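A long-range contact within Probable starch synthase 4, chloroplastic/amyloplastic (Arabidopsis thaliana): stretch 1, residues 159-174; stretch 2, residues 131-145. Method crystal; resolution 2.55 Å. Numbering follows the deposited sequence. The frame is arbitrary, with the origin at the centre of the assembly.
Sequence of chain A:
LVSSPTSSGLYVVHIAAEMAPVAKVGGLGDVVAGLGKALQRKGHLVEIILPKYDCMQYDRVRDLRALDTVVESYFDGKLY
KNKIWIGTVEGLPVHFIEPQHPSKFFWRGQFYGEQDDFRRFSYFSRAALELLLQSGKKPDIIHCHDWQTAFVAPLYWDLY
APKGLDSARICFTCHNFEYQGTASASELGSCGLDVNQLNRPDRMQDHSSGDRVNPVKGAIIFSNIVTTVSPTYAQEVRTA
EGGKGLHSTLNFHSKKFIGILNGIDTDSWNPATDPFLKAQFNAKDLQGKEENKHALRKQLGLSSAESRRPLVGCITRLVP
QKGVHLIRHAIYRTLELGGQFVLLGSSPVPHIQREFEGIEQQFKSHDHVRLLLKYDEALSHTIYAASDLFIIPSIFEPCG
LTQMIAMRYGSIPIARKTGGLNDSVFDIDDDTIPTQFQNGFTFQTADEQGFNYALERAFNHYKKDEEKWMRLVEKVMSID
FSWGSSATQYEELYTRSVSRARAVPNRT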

# COMPACT_ATOMS: atom_id res chain seq x y z
N LEU A 159 -2.81 16.65 23.96
CA LEU A 159 -2.23 18.00 23.81
C LEU A 159 -2.94 19.01 22.88
O LEU A 159 -2.61 20.21 22.94
CB LEU A 159 -0.77 17.87 23.38
CG LEU A 159 0.13 17.04 24.32
CD1 LEU A 159 1.51 16.79 23.71
CD2 LEU A 159 0.25 17.68 25.71
N TYR A 160 -3.89 18.57 22.05
CA TYR A 160 -4.49 19.48 21.05
C TYR A 160 -6.00 19.74 21.15
O TYR A 160 -6.43 20.85 20.83
CB TYR A 160 -4.11 19.04 19.64
CG TYR A 160 -2.66 19.32 19.34
CD1 TYR A 160 -1.66 18.46 19.80
CD2 TYR A 160 -2.27 20.45 18.61
CE1 TYR A 160 -0.32 18.72 19.54
CE2 TYR A 160 -0.93 20.70 18.33
CZ TYR A 160 0.04 19.83 18.81
OH TYR A 160 1.35 20.07 18.55
N ALA A 161 -6.78 18.73 21.56
CA ALA A 161 -8.19 18.93 21.96
C ALA A 161 -8.37 19.94 23.09
O ALA A 161 -9.31 20.73 23.01
CB ALA A 161 -8.89 17.62 22.28
N PRO A 162 -7.47 19.94 24.13
CA PRO A 162 -7.51 20.98 25.19
C PRO A 162 -6.71 22.29 24.90
O PRO A 162 -6.43 23.06 25.83
CB PRO A 162 -6.93 20.23 26.42
CG PRO A 162 -6.05 19.16 25.86
CD PRO A 162 -6.42 18.93 24.41
N LYS A 163 -6.30 22.51 23.66
CA LYS A 163 -5.62 23.75 23.24
C LYS A 163 -6.45 24.57 22.23
O LYS A 163 -5.95 25.57 21.69
CB LYS A 163 -4.25 23.39 22.59
CG LYS A 163 -3.04 23.58 23.50
CD LYS A 163 -1.75 23.54 22.67
CE LYS A 163 -0.53 24.04 23.43
NZ LYS A 163 0.07 22.94 24.23
N GLY A 164 -7.70 24.15 21.97
CA GLY A 164 -8.52 24.75 20.90
C GLY A 164 -8.84 23.85 19.71
O GLY A 164 -9.83 24.08 19.04
N LEU A 165 -8.00 22.84 19.45
CA LEU A 165 -8.22 21.85 18.34
C LEU A 165 -8.99 20.60 18.88
O LEU A 165 -8.39 19.55 19.15
CB LEU A 165 -6.86 21.48 17.66
CG LEU A 165 -6.57 21.32 16.14
CD1 LEU A 165 -5.31 20.49 15.91
CD2 LEU A 165 -7.74 20.74 15.34
N ASP A 166 -10.32 20.72 19.02
CA ASP A 166 -11.21 19.64 19.53
C ASP A 166 -12.42 19.34 18.58
O ASP A 166 -13.40 18.68 18.96
CB ASP A 166 -11.70 20.00 20.95
CG ASP A 166 -12.26 21.43 21.05
OD1 ASP A 166 -11.47 22.39 21.26
OD2 ASP A 166 -13.49 21.61 20.94
N SER A 167 -12.31 19.81 17.33
CA SER A 167 -13.33 19.63 16.29
C SER A 167 -13.38 18.20 15.69
O SER A 167 -14.44 17.75 15.23
CB SER A 167 -13.09 20.66 15.15
OG SER A 167 -11.85 20.47 14.46
N ALA A 168 -12.25 17.49 15.69
CA ALA A 168 -12.08 16.29 14.89
C ALA A 168 -12.30 14.98 15.62
O ALA A 168 -12.06 14.85 16.80
CB ALA A 168 -10.71 16.29 14.26
N ARG A 169 -12.79 14.01 14.86
CA ARG A 169 -12.67 12.59 15.17
C ARG A 169 -11.39 12.04 14.54
O ARG A 169 -11.00 12.47 13.45
CB ARG A 169 -13.83 11.83 14.55
CG ARG A 169 -14.93 11.39 15.46
CD ARG A 169 -15.84 12.51 15.89
NE ARG A 169 -15.51 12.94 17.24
CZ ARG A 169 -15.87 12.29 18.35
NH1 ARG A 169 -16.54 11.13 18.28
NH2 ARG A 169 -15.55 12.80 19.55
N ILE A 170 -10.79 11.05 15.20
CA ILE A 170 -9.55 10.42 14.73
C ILE A 170 -9.86 9.07 14.10
O ILE A 170 -10.55 8.22 14.70
CB ILE A 170 -8.51 10.28 15.86
CG1 ILE A 170 -8.29 11.62 16.60
CG2 ILE A 170 -7.18 9.76 15.33
CD1 ILE A 170 -7.99 12.78 15.70
N CYS A 171 -9.38 8.88 12.87
CA CYS A 171 -9.42 7.60 12.19
C CYS A 171 -7.99 7.12 12.05
O CYS A 171 -7.07 7.89 11.71
CB CYS A 171 -10.10 7.73 10.83
SG CYS A 171 -10.35 6.19 9.90
N PHE A 172 -7.79 5.84 12.34
CA PHE A 172 -6.48 5.19 12.14
C PHE A 172 -6.62 3.98 11.24
O PHE A 172 -7.44 3.11 11.49
CB PHE A 172 -5.90 4.77 13.48
CG PHE A 172 -4.62 4.02 13.35
CD1 PHE A 172 -3.50 4.63 12.88
CD2 PHE A 172 -4.54 2.70 13.74
CE1 PHE A 172 -2.31 3.96 12.76
CE2 PHE A 172 -3.35 2.00 13.65
CZ PHE A 172 -2.23 2.64 13.15
N THR A 173 -5.84 3.94 10.17
CA THR A 173 -5.77 2.75 9.33
C THR A 173 -4.39 2.09 9.56
O THR A 173 -3.37 2.77 9.42
CB THR A 173 -6.01 3.11 7.86
OG1 THR A 173 -7.33 3.62 7.71
CG2 THR A 173 -5.82 1.89 6.94
N CYS A 174 -4.37 0.81 9.95
CA CYS A 174 -3.12 -0.00 9.87
C CYS A 174 -3.15 -0.86 8.63
O CYS A 174 -4.06 -1.72 8.47
CB CYS A 174 -2.90 -0.89 11.11
SG CYS A 174 -1.23 -1.60 11.13
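Stretch 2, residues 131-145: LLLQSGKKPDIIHCH

How does stretch 2 run along stretch 1? It leaves a helix at Ser-135, passes through a loop with positive phi at Gly-136, and extends as strand 141-145 beside the strand that begins at Arg-169. The strands are parallel, their axes crossing at -21° and approaching to 4.7 Å. Ile-142 pairs with Ile-170 (CA to CA 5.1 Å) and His-143 with Cys-171 (CA to CA 4.5 Å).

Which hydrogen bonds hold the backbones together? Arg-169 N reaches Asp-140 O at 2.9 Å, and Ile-142 N returns to Arg-169 O at 3.0 Å. The alternation continues with Cys-171 N to Ile-142 O and Cys-144 N to Cys-171 O, both 2.8 Å, then Thr-173 N to Cys-144 O at 3.0 Å.

Where do side chains add polar contacts? Ser-167 OG donates to Pro-139 O at 2.7 Å, just ahead of the strands. On the sheet, His-143 NE2 and Thr-173 OG1 share a hydrogen bond of 2.7 Å near the ring plane, while Cys-171 SG lies over a ring face, 3.5 Å from NE2 of His-143.

What packs without polarity? Ile-170 CD1 meets Ile-142 CB at 4.0 Å, and on the sheet face that these two share with Phe-172 and Cys-144, Phe-172 CD1 meets Cys-144 SG at 3.7 Å. Before the strands, Leu-165 CD1 touches Leu-132 CB at 4.0 Å, so the helix end also joins the contact.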

# COMPACT_ATOMS: atom_id res chain seq x y z
N LEU A 131 0.99 22.29 12.79
CA LEU A 131 0.60 23.02 11.58
C LEU A 131 -0.90 23.25 11.55
O LEU A 131 -1.33 24.35 11.21
CB LEU A 131 1.07 22.29 10.30
CG LEU A 131 0.43 22.63 8.94
CD1 LEU A 131 0.70 24.06 8.50
CD2 LEU A 131 0.91 21.63 7.90
N LEU A 132 -1.69 22.25 11.90
CA LEU A 132 -3.16 22.41 11.94
C LEU A 132 -3.63 23.49 12.95
O LEU A 132 -4.41 24.40 12.59
CB LEU A 132 -3.86 21.07 12.22
CG LEU A 132 -3.79 20.04 11.09
CD1 LEU A 132 -4.45 18.74 11.52
CD2 LEU A 132 -4.42 20.57 9.81
N LEU A 133 -3.13 23.38 14.18
CA LEU A 133 -3.44 24.32 15.24
C LEU A 133 -3.10 25.73 14.77
O LEU A 133 -3.97 26.58 14.70
CB LEU A 133 -2.65 23.97 16.52
CG LEU A 133 -2.76 24.92 17.73
CD1 LEU A 133 -4.17 24.92 18.35
CD2 LEU A 133 -1.71 24.58 18.79
N GLN A 134 -1.85 25.94 14.38
CA GLN A 134 -1.35 27.28 14.04
C GLN A 134 -1.98 27.94 12.81
O GLN A 134 -1.87 29.15 12.70
CB GLN A 134 0.20 27.30 13.95
CG GLN A 134 0.85 27.26 15.33
CD GLN A 134 2.37 27.40 15.33
OE1 GLN A 134 2.95 28.15 14.52
NE2 GLN A 134 3.02 26.66 16.24
N SER A 135 -2.63 27.20 11.94
CA SER A 135 -3.41 27.79 10.83
C SER A 135 -4.89 27.93 11.15
O SER A 135 -5.69 28.23 10.26
CB SER A 135 -3.26 26.96 9.55
OG SER A 135 -2.69 25.69 9.80
N GLY A 136 -5.28 27.67 12.39
CA GLY A 136 -6.69 27.67 12.77
C GLY A 136 -7.58 26.71 11.99
O GLY A 136 -8.75 26.95 11.84
N LYS A 137 -7.03 25.62 11.48
CA LYS A 137 -7.85 24.67 10.73
C LYS A 137 -8.70 23.86 11.71
O LYS A 137 -8.23 23.50 12.79
CB LYS A 137 -6.96 23.75 9.89
CG LYS A 137 -6.22 24.40 8.73
CD LYS A 137 -7.13 25.24 7.84
CE LYS A 137 -6.54 25.39 6.43
NZ LYS A 137 -7.23 26.44 5.63
N LYS A 138 -9.94 23.59 11.33
CA LYS A 138 -10.86 22.85 12.18
C LYS A 138 -11.44 21.67 11.41
O LYS A 138 -12.60 21.73 10.98
CB LYS A 138 -11.98 23.78 12.66
CG LYS A 138 -11.46 24.93 13.51
CD LYS A 138 -12.54 25.47 14.45
CE LYS A 138 -11.96 26.32 15.57
NZ LYS A 138 -10.85 25.64 16.31
N PRO A 139 -10.63 20.61 11.23
CA PRO A 139 -11.14 19.44 10.51
C PRO A 139 -12.15 18.63 11.32
O PRO A 139 -12.06 18.54 12.54
CB PRO A 139 -9.86 18.61 10.23
CG PRO A 139 -8.90 19.05 11.27
CD PRO A 139 -9.19 20.49 11.53
N ASP A 140 -13.10 18.05 10.60
CA ASP A 140 -14.05 17.13 11.15
C ASP A 140 -13.42 15.77 11.40
O ASP A 140 -13.79 15.10 12.36
CB ASP A 140 -15.22 16.93 10.18
CG ASP A 140 -15.95 18.24 9.84
OD1 ASP A 140 -16.53 18.89 10.75
OD2 ASP A 140 -15.95 18.59 8.64
N ILE A 141 -12.51 15.34 10.49
CA ILE A 141 -11.81 14.03 10.53
C ILE A 141 -10.34 14.25 10.33
O ILE A 141 -9.94 14.95 9.42
CB ILE A 141 -12.26 13.09 9.39
CG1 ILE A 141 -13.74 12.73 9.49
CG2 ILE A 141 -11.40 11.82 9.35
CD1 ILE A 141 -14.12 11.82 10.66
N ILE A 142 -9.53 13.65 11.18
CA ILE A 142 -8.10 13.50 10.95
C ILE A 142 -7.89 11.98 10.82
O ILE A 142 -8.22 11.20 11.75
CB ILE A 142 -7.22 14.15 12.06
CG1 ILE A 142 -7.43 15.67 12.07
CG2 ILE A 142 -5.74 13.87 11.83
CD1 ILE A 142 -6.91 16.36 13.32
N HIS A 143 -7.36 11.58 9.66
CA HIS A 143 -7.15 10.19 9.33
C HIS A 143 -5.65 9.94 9.28
O HIS A 143 -4.99 10.47 8.43
CB HIS A 143 -7.84 9.89 8.01
CG HIS A 143 -7.98 8.43 7.70
ND1 HIS A 143 -8.91 7.96 6.81
CD2 HIS A 143 -7.32 7.34 8.17
CE1 HIS A 143 -8.80 6.65 6.71
NE2 HIS A 143 -7.84 6.25 7.53
N CYS A 144 -5.12 9.13 10.19
CA CYS A 144 -3.69 8.82 10.16
C CYS A 144 -3.40 7.37 9.72
O CYS A 144 -4.28 6.51 9.77
CB CYS A 144 -3.06 9.18 11.51
SG CYS A 144 -3.71 8.34 12.98
N HIS A 145 -2.18 7.11 9.26
CA HIS A 145 -1.80 5.81 8.61
C HIS A 145 -0.54 5.16 9.19
O HIS A 145 0.55 5.74 9.19
CB HIS A 145 -1.63 6.05 7.13
CG HIS A 145 -2.86 6.60 6.50
ND1 HIS A 145 -3.79 5.80 5.85
CD2 HIS A 145 -3.37 7.85 6.48
CE1 HIS A 145 -4.79 6.54 5.42
NE2 HIS A 145 -4.56 7.79 5.79